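Local structure of pks18 (Mycobacterium tuberculosis, 1TED) at the interface of chains A and B. The protein catalyses, as a type III polyketide synthase, the extension of medium- and long-chain aliphatic acyl-CoA starters with malonyl-CoA to give tri- and tetraketide alpha-pyrones. Numbering follows the deposited sequence. Chains: chain A/B, pks18.

All three contacts belong to the homodimer interface. Contacts 2 and 3 are two-fold counterparts, about 21 Å apart between the centres of their C-alpha atoms, that set residues 103 and 147-149 of one chain against strand 264-269 of the other; they differ at Ala148-Pro149, strained as modelled in chain A. Their centres lie about 11 and 10 Å from B:Cys175 and A:Cys175, the nucleophile of the strand-bearing subunit, so each subunit borders its partner's active site. Contact 1, the N-terminal segment of chain A on chain B, lies about 39 and 35 Å from contacts 2 and 3 between the same centres, and about 28 Å from B:Cys175.

Contact 1: the interface of chains A and B. Residues chain A 26-28; chain B 31, 193, 235-237.
A:Pro26, A:Ala27 and A:Pro28 run over B:Pro193 and the end of strand 226-236 in an extended, polyproline-like backbone, their phi angles between -62° and -75°. The N-terminal segment of one subunit thus lies as a strap on the surface of the other in the Pks18 homodimer. A:Pro26 carries most of chain A's share, with 91 Å² of its surface hidden by chain B. Its ring is enclosed from three directions. The CB corner meets the side chain of B:Thr31, CB to CB at 3.7 Å. The CG tip points at the backbone joining B:Ser236 to B:Gln237 and comes within 3.3 Å of B:Ser236 C. The CD corner turns to B:Pro193, whose CB is 3.8 Å away, and the two rings cross obliquely. A:Ala27 and A:Pro28 both add little, A:Pro28 touching the B:Pro193 ring with its CA 3.8 Å from B:Pro193 CG. B:Thr31, the first residue modelled in chain B, holds OG1 anti to the backbone N (chi1 157°), which turns it toward the A:Pro26 ring, 3.9 Å from A:Pro26 CG. No nitrogen or oxygen bonds across this patch, which is held by shape and apolar packing. Within chain B the backbone at the end of strand 226-236 is braced by a hydrogen bond from the B:Ser236 hydroxyl OG to B:Gln237 O, 3.1 Å long, in the plane of the carbonyl and at one of its lone pairs.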
loop_
_atom_site.group_PDB
_atom_site.type_symbol
_atom_site.label_atom_id
_atom_site.label_comp_id
_atom_site.label_asym_id
_atom_site.label_seq_id
_atom_site.Cartn_x
_atom_site.Cartn_y
_atom_site.Cartn_z
ATOM N N PRO A 26 -18.397 17.047 12.356
ATOM C CA PRO A 26 -17.745 18.328 12.067
ATOM C C PRO A 26 -18.013 18.707 10.609
ATOM O O PRO A 26 -18.211 17.837 9.774
ATOM C CB PRO A 26 -16.264 18.023 12.290
ATOM C CG PRO A 26 -16.281 16.879 13.262
ATOM C CD PRO A 26 -17.416 16.032 12.779
ATOM N N ALA A 27 -18.008 19.999 10.307
ATOM C CA ALA A 27 -18.223 20.464 8.939
ATOM C C ALA A 27 -17.073 19.970 8.061
ATOM O O ALA A 27 -15.922 19.963 8.483
ATOM C CB ALA A 27 -18.285 22.000 8.904
ATOM N N PRO A 28 -17.372 19.561 6.820
ATOM C CA PRO A 28 -16.367 19.064 5.875
ATOM C C PRO A 28 -15.508 20.179 5.279
ATOM O O PRO A 28 -15.941 21.325 5.198
ATOM C CB PRO A 28 -17.200 18.423 4.759
ATOM C CG PRO A 28 -18.612 18.423 5.271
ATOM C CD PRO A 28 -18.695 19.594 6.186
ATOM N N THR B 31 -11.846 20.093 14.406
ATOM C CA THR B 31 -12.194 18.647 14.321
ATOM C C THR B 31 -11.083 17.716 14.810
ATOM O O THR B 31 -9.894 17.932 14.565
ATOM C CB THR B 31 -12.604 18.252 12.875
ATOM O OG1 THR B 31 -12.411 16.845 12.685
ATOM C CG2 THR B 31 -11.792 19.016 11.856
ATOM N N PRO B 193 -15.989 13.962 7.391
ATOM C CA PRO B 193 -16.422 13.932 8.794
ATOM C C PRO B 193 -17.617 13.059 9.144
ATOM O O PRO B 193 -17.750 12.619 10.283
ATOM C CB PRO B 193 -16.677 15.409 9.108
ATOM C CG PRO B 193 -15.746 16.130 8.158
ATOM C CD PRO B 193 -15.957 15.349 6.890
ATOM N N ALA B 235 -14.402 11.091 12.949
ATOM C CA ALA B 235 -14.086 12.494 13.183
ATOM C C ALA B 235 -15.086 13.043 14.180
ATOM O O ALA B 235 -16.241 12.627 14.216
ATOM C CB ALA B 235 -14.153 13.279 11.883
ATOM N N SER B 236 -14.647 13.992 14.989
ATOM C CA SER B 236 -15.523 14.559 15.993
ATOM C C SER B 236 -15.168 16.011 16.282
ATOM O O SER B 236 -14.030 16.427 16.087
ATOM C CB SER B 236 -15.424 13.705 17.268
ATOM O OG SER B 236 -16.017 14.347 18.381
ATOM N N GLN B 237 -16.153 16.793 16.715
ATOM C CA GLN B 237 -15.918 18.190 17.060
ATOM C C GLN B 237 -15.015 18.216 18.296
ATOM O O GLN B 237 -14.936 17.232 19.030
ATOM C CB GLN B 237 -17.235 18.888 17.396
ATOM C CG GLN B 237 -18.145 19.170 16.215
ATOM C CD GLN B 237 -19.453 19.812 16.652
ATOM O OE1 GLN B 237 -20.514 19.188 16.590
ATOM N NE2 GLN B 237 -19.379 21.058 17.113
#

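Contact 2: the interface of chains A and B. Residues chain A 103, 147-149; chain B 264-267, 269, 276.
The guanidinium of A:Arg103, from helix 102-125, lays one face against B:Gly267, whose CA stands 3.6 Å from NE, nearer the edge of the group than its centre. Its edge takes B:Asn269 OD1 and B:Glu276 OE2 in plane. NH1 donates an almost straight hydrogen bond (171° at the hydrogen) to the amide oxygen B:Asn269 OD1 at 3.1 Å. NH2 meets the carboxylate oxygen B:Glu276 OE2 tip to tip in a salt bridge of 3.3 Å. The planes of A:Arg103 and B:Glu276 are turned 57° apart, and NH2 meets OE2 from above the carboxylate plane; a weak bond from NH1 shares the same oxygen. The arginine chain leaves its helix with CG anti to the backbone N and bends at chi2 (65°), which swings the flat group over strand 264-269. The neighbouring loop adds A:Ala148, whose methyl sits against B:Val265 and B:Leu266, although the modelled approach is too tight for its details to be trusted. The strongly bent hydrogen bond from A:Ala148 N to B:Leu266 O is doubtful for the same reason. Beside the guanidinium a water lies 2.7 Å from A:Arg103 NH2 and 3.1 Å from B:Leu266 O, tying the charged end to the strand backbone.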
loop_
_atom_site.group_PDB
_atom_site.type_symbol
_atom_site.label_atom_id
_atom_site.label_comp_id
_atom_site.label_asym_id
_atom_site.label_seq_id
_atom_site.Cartn_x
_atom_site.Cartn_y
_atom_site.Cartn_z
ATOM N N ARG A 103 13.827 -12.697 -5.930
ATOM C CA ARG A 103 14.565 -11.700 -5.145
ATOM C C ARG A 103 15.478 -10.831 -6.014
ATOM O O ARG A 103 15.580 -9.624 -5.803
ATOM C CB ARG A 103 15.399 -12.377 -4.049
ATOM C CG ARG A 103 16.023 -11.398 -3.048
ATOM C CD ARG A 103 14.962 -10.666 -2.221
ATOM N NE ARG A 103 15.529 -9.604 -1.389
ATOM C CZ ARG A 103 16.176 -9.793 -0.238
ATOM N NH1 ARG A 103 16.351 -11.015 0.258
ATOM N NH2 ARG A 103 16.660 -8.751 0.417
ATOM N N ILE A 147 10.382 -3.938 -2.378
ATOM C CA ILE A 147 11.723 -3.979 -1.783
ATOM C C ILE A 147 11.772 -3.146 -0.507
ATOM O O ILE A 147 11.023 -2.188 -0.373
ATOM C CB ILE A 147 12.822 -3.440 -2.721
ATOM C CG1 ILE A 147 12.222 -3.039 -4.060
ATOM C CG2 ILE A 147 13.941 -4.471 -2.869
ATOM C CD1 ILE A 147 12.087 -1.547 -4.222
ATOM N N ALA A 148 12.669 -3.537 0.404
ATOM C CA ALA A 148 12.890 -2.903 1.715
ATOM C C ALA A 148 12.904 -1.392 1.582
ATOM O O ALA A 148 11.862 -0.814 1.273
ATOM C CB ALA A 148 14.183 -3.404 2.297
ATOM N N PRO A 149 14.028 -0.705 1.877
ATOM C CA PRO A 149 13.758 0.715 1.634
ATOM C C PRO A 149 13.446 0.739 0.132
ATOM O O PRO A 149 14.275 0.325 -0.682
ATOM C CB PRO A 149 15.087 1.384 1.972
ATOM C CG PRO A 149 15.635 0.507 3.050
ATOM C CD PRO A 149 15.340 -0.886 2.530
ATOM N N ILE B 264 16.670 -1.672 8.390
ATOM C CA ILE B 264 15.606 -2.668 8.261
ATOM C C ILE B 264 15.344 -2.989 6.792
ATOM O O ILE B 264 14.877 -2.137 6.039
ATOM C CB ILE B 264 14.299 -2.160 8.895
ATOM C CG1 ILE B 264 14.560 -1.797 10.352
ATOM C CG2 ILE B 264 13.195 -3.216 8.777
ATOM C CD1 ILE B 264 13.393 -1.114 11.013
ATOM N N VAL B 265 15.636 -4.221 6.396
ATOM C CA VAL B 265 15.437 -4.628 5.020
ATOM C C VAL B 265 14.384 -5.717 4.862
ATOM O O VAL B 265 14.341 -6.685 5.616
ATOM C CB VAL B 265 16.768 -5.090 4.393
ATOM C CG1 VAL B 265 16.520 -5.804 3.076
ATOM C CG2 VAL B 265 17.661 -3.879 4.166
ATOM N N LEU B 266 13.527 -5.526 3.868
ATOM C CA LEU B 266 12.452 -6.460 3.565
ATOM C C LEU B 266 12.642 -6.897 2.127
ATOM O O LEU B 266 12.972 -6.092 1.267
ATOM C CB LEU B 266 11.086 -5.778 3.694
ATOM C CG LEU B 266 10.749 -5.097 5.013
ATOM C CD1 LEU B 266 9.360 -4.467 4.920
ATOM C CD2 LEU B 266 10.829 -6.122 6.138
ATOM N N GLY B 267 12.438 -8.172 1.867
ATOM C CA GLY B 267 12.590 -8.654 0.514
ATOM C C GLY B 267 11.691 -9.845 0.285
ATOM O O GLY B 267 11.085 -10.374 1.224
ATOM N N ASN B 269 11.837 -13.613 -1.251
ATOM C CA ASN B 269 12.664 -14.711 -1.748
ATOM C C ASN B 269 11.789 -15.808 -2.367
ATOM O O ASN B 269 10.589 -15.900 -2.085
ATOM C CB ASN B 269 13.526 -15.310 -0.625
ATOM C CG ASN B 269 14.646 -14.374 -0.176
ATOM O OD1 ASN B 269 15.159 -13.581 -0.966
ATOM N ND2 ASN B 269 15.041 -14.481 1.094
ATOM N N GLU B 276 15.738 -8.347 7.029
ATOM C CA GLU B 276 17.157 -8.369 7.377
ATOM C C GLU B 276 17.474 -7.194 8.277
ATOM O O GLU B 276 17.587 -6.059 7.821
ATOM C CB GLU B 276 18.019 -8.311 6.115
ATOM C CG GLU B 276 18.135 -9.643 5.408
ATOM C CD GLU B 276 18.585 -9.506 3.969
ATOM O OE1 GLU B 276 19.555 -8.771 3.716
ATOM O OE2 GLU B 276 17.974 -10.144 3.090
HETATM O O HOH W 1 15.428 -6.578 -0.506
#

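Contact 3: the interface of chains A and B. Residues chain A 172, 261, 264-266, 379; chain B 103, 147-149.
This is a two-fold-related homodimer interface in which a loop of chain B pairs by its backbone with a strand of chain A, locking the subunits together beside the active site of chain A. In chalcone synthase-like enzymes this loop, with its cis peptide, borders the partner's catalytic cavity; B:Pro149 follows such a cis bond, whereas the chain A copy is modelled trans. B:Ala148 and A:Leu266 form an antiparallel beta bridge. A:Leu266 N donates to B:Ala148 O at 2.9 Å, and B:Ala148 N returns a longer bond to A:Leu266 O at 3.2 Å. The B:Ala148 methyl is wedged between the A:Leu266 side chain and the A:Pro379 ring, tightly against A:Pro379 CB at 3.5 Å. CG of A:Leu266, anti to its carbonyl carbon (chi1 -55°), brings the CD1 branch beside this methyl. A:Leu266 also supports the A:Phe172 ring: its CB stands 3.8 Å above the ring plane of A:Phe172, over the centre. The ring, backed on that face by A:Leu266, offers its edge to the loop, with A:Phe172 CD2 3.6 Å from B:Ile147 N, which lies in the ring plane. On the other flank the B:Pro149 ring lies on the A:Glu261 backbone carbonyl, its CD 3.6 Å from A:Glu261 O. The B:Arg103 guanidinium, passing A:Val265 with little contact, joins the bridge through a water, which lies 2.8 Å from B:Arg103 NH2 and 2.8 Å from A:Leu266 O.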
loop_
_atom_site.group_PDB
_atom_site.type_symbol
_atom_site.label_atom_id
_atom_site.label_comp_id
_atom_site.label_asym_id
_atom_site.label_seq_id
_atom_site.Cartn_x
_atom_site.Cartn_y
_atom_site.Cartn_z
ATOM N N PHE A 172 -0.021 -3.904 -5.238
ATOM C CA PHE A 172 -1.024 -4.848 -5.725
ATOM C C PHE A 172 -2.465 -4.384 -5.896
ATOM O O PHE A 172 -3.403 -5.175 -5.737
ATOM C CB PHE A 172 -0.995 -6.124 -4.872
ATOM C CG PHE A 172 -0.159 -7.227 -5.468
ATOM C CD1 PHE A 172 0.733 -6.960 -6.501
ATOM C CD2 PHE A 172 -0.266 -8.532 -4.998
ATOM C CE1 PHE A 172 1.506 -7.977 -7.062
ATOM C CE2 PHE A 172 0.500 -9.556 -5.549
ATOM C CZ PHE A 172 1.389 -9.276 -6.586
ATOM N N GLU A 261 -14.263 -11.991 -8.625
ATOM C CA GLU A 261 -12.959 -12.191 -7.998
ATOM C C GLU A 261 -11.903 -12.789 -8.914
ATOM O O GLU A 261 -10.726 -12.446 -8.819
ATOM C CB GLU A 261 -13.088 -13.065 -6.754
ATOM C CG GLU A 261 -13.555 -12.317 -5.522
ATOM C CD GLU A 261 -13.478 -13.159 -4.253
ATOM O OE1 GLU A 261 -14.354 -14.030 -4.044
ATOM O OE2 GLU A 261 -12.524 -12.953 -3.470
ATOM N N ILE A 264 -9.208 -10.327 -12.213
ATOM C CA ILE A 264 -7.817 -9.874 -12.256
ATOM C C ILE A 264 -7.087 -10.454 -11.052
ATOM O O ILE A 264 -7.326 -10.044 -9.914
ATOM C CB ILE A 264 -7.720 -8.321 -12.211
ATOM C CG1 ILE A 264 -8.416 -7.722 -13.433
ATOM C CG2 ILE A 264 -6.246 -7.882 -12.148
ATOM C CD1 ILE A 264 -8.586 -6.215 -13.390
ATOM N N VAL A 265 -6.207 -11.414 -11.303
ATOM C CA VAL A 265 -5.471 -12.050 -10.230
ATOM C C VAL A 265 -3.988 -11.733 -10.283
ATOM O O VAL A 265 -3.327 -11.944 -11.300
ATOM C CB VAL A 265 -5.675 -13.574 -10.267
ATOM C CG1 VAL A 265 -4.805 -14.252 -9.238
ATOM C CG2 VAL A 265 -7.120 -13.895 -9.995
ATOM N N LEU A 266 -3.468 -11.218 -9.174
ATOM C CA LEU A 266 -2.056 -10.878 -9.083
ATOM C C LEU A 266 -1.404 -11.801 -8.068
ATOM O O LEU A 266 -1.998 -12.131 -7.046
ATOM C CB LEU A 266 -1.877 -9.417 -8.653
ATOM C CG LEU A 266 -2.601 -8.389 -9.527
ATOM C CD1 LEU A 266 -2.268 -6.974 -9.036
ATOM C CD2 LEU A 266 -2.190 -8.573 -10.979
ATOM N N PRO A 379 -7.874 -5.438 -9.077
ATOM C CA PRO A 379 -8.220 -6.806 -8.681
ATOM C C PRO A 379 -9.510 -6.896 -7.876
ATOM O O PRO A 379 -9.977 -5.910 -7.305
ATOM C CB PRO A 379 -6.983 -7.273 -7.909
ATOM C CG PRO A 379 -6.313 -5.991 -7.487
ATOM C CD PRO A 379 -6.501 -5.100 -8.666
ATOM N N ARG B 103 4.654 -18.516 -3.948
ATOM C CA ARG B 103 3.272 -18.488 -4.412
ATOM C C ARG B 103 2.394 -19.332 -3.502
ATOM O O ARG B 103 1.364 -18.872 -3.028
ATOM C CB ARG B 103 3.162 -18.980 -5.863
ATOM C CG ARG B 103 1.812 -18.649 -6.536
ATOM C CD ARG B 103 1.651 -17.142 -6.773
ATOM N NE ARG B 103 0.277 -16.772 -7.133
ATOM C CZ ARG B 103 -0.271 -16.930 -8.337
ATOM N NH1 ARG B 103 0.425 -17.457 -9.339
ATOM N NH2 ARG B 103 -1.529 -16.557 -8.540
ATOM N N ILE B 147 -1.162 -10.949 -2.436
ATOM C CA ILE B 147 -2.156 -11.569 -3.328
ATOM C C ILE B 147 -3.288 -10.603 -3.635
ATOM O O ILE B 147 -3.702 -9.824 -2.777
ATOM C CB ILE B 147 -2.840 -12.835 -2.729
ATOM C CG1 ILE B 147 -2.745 -12.810 -1.214
ATOM C CG2 ILE B 147 -2.309 -14.087 -3.382
ATOM C CD1 ILE B 147 -3.742 -11.859 -0.577
ATOM N N ALA B 148 -3.819 -10.684 -4.847
ATOM C CA ALA B 148 -4.919 -9.820 -5.259
ATOM C C ALA B 148 -5.890 -10.624 -6.118
ATOM O O ALA B 148 -5.472 -11.332 -7.046
ATOM C CB ALA B 148 -4.377 -8.622 -6.040
ATOM N N PRO B 149 -7.191 -10.548 -5.792
ATOM C CA PRO B 149 -7.756 -9.764 -4.681
ATOM C C PRO B 149 -7.349 -10.317 -3.312
ATOM O O PRO B 149 -7.289 -11.530 -3.122
ATOM C CB PRO B 149 -9.259 -9.847 -4.929
ATOM C CG PRO B 149 -9.425 -11.187 -5.616
ATOM C CD PRO B 149 -8.246 -11.220 -6.572
HETATM O O HOH W 2 -2.567 -14.819 -6.585
#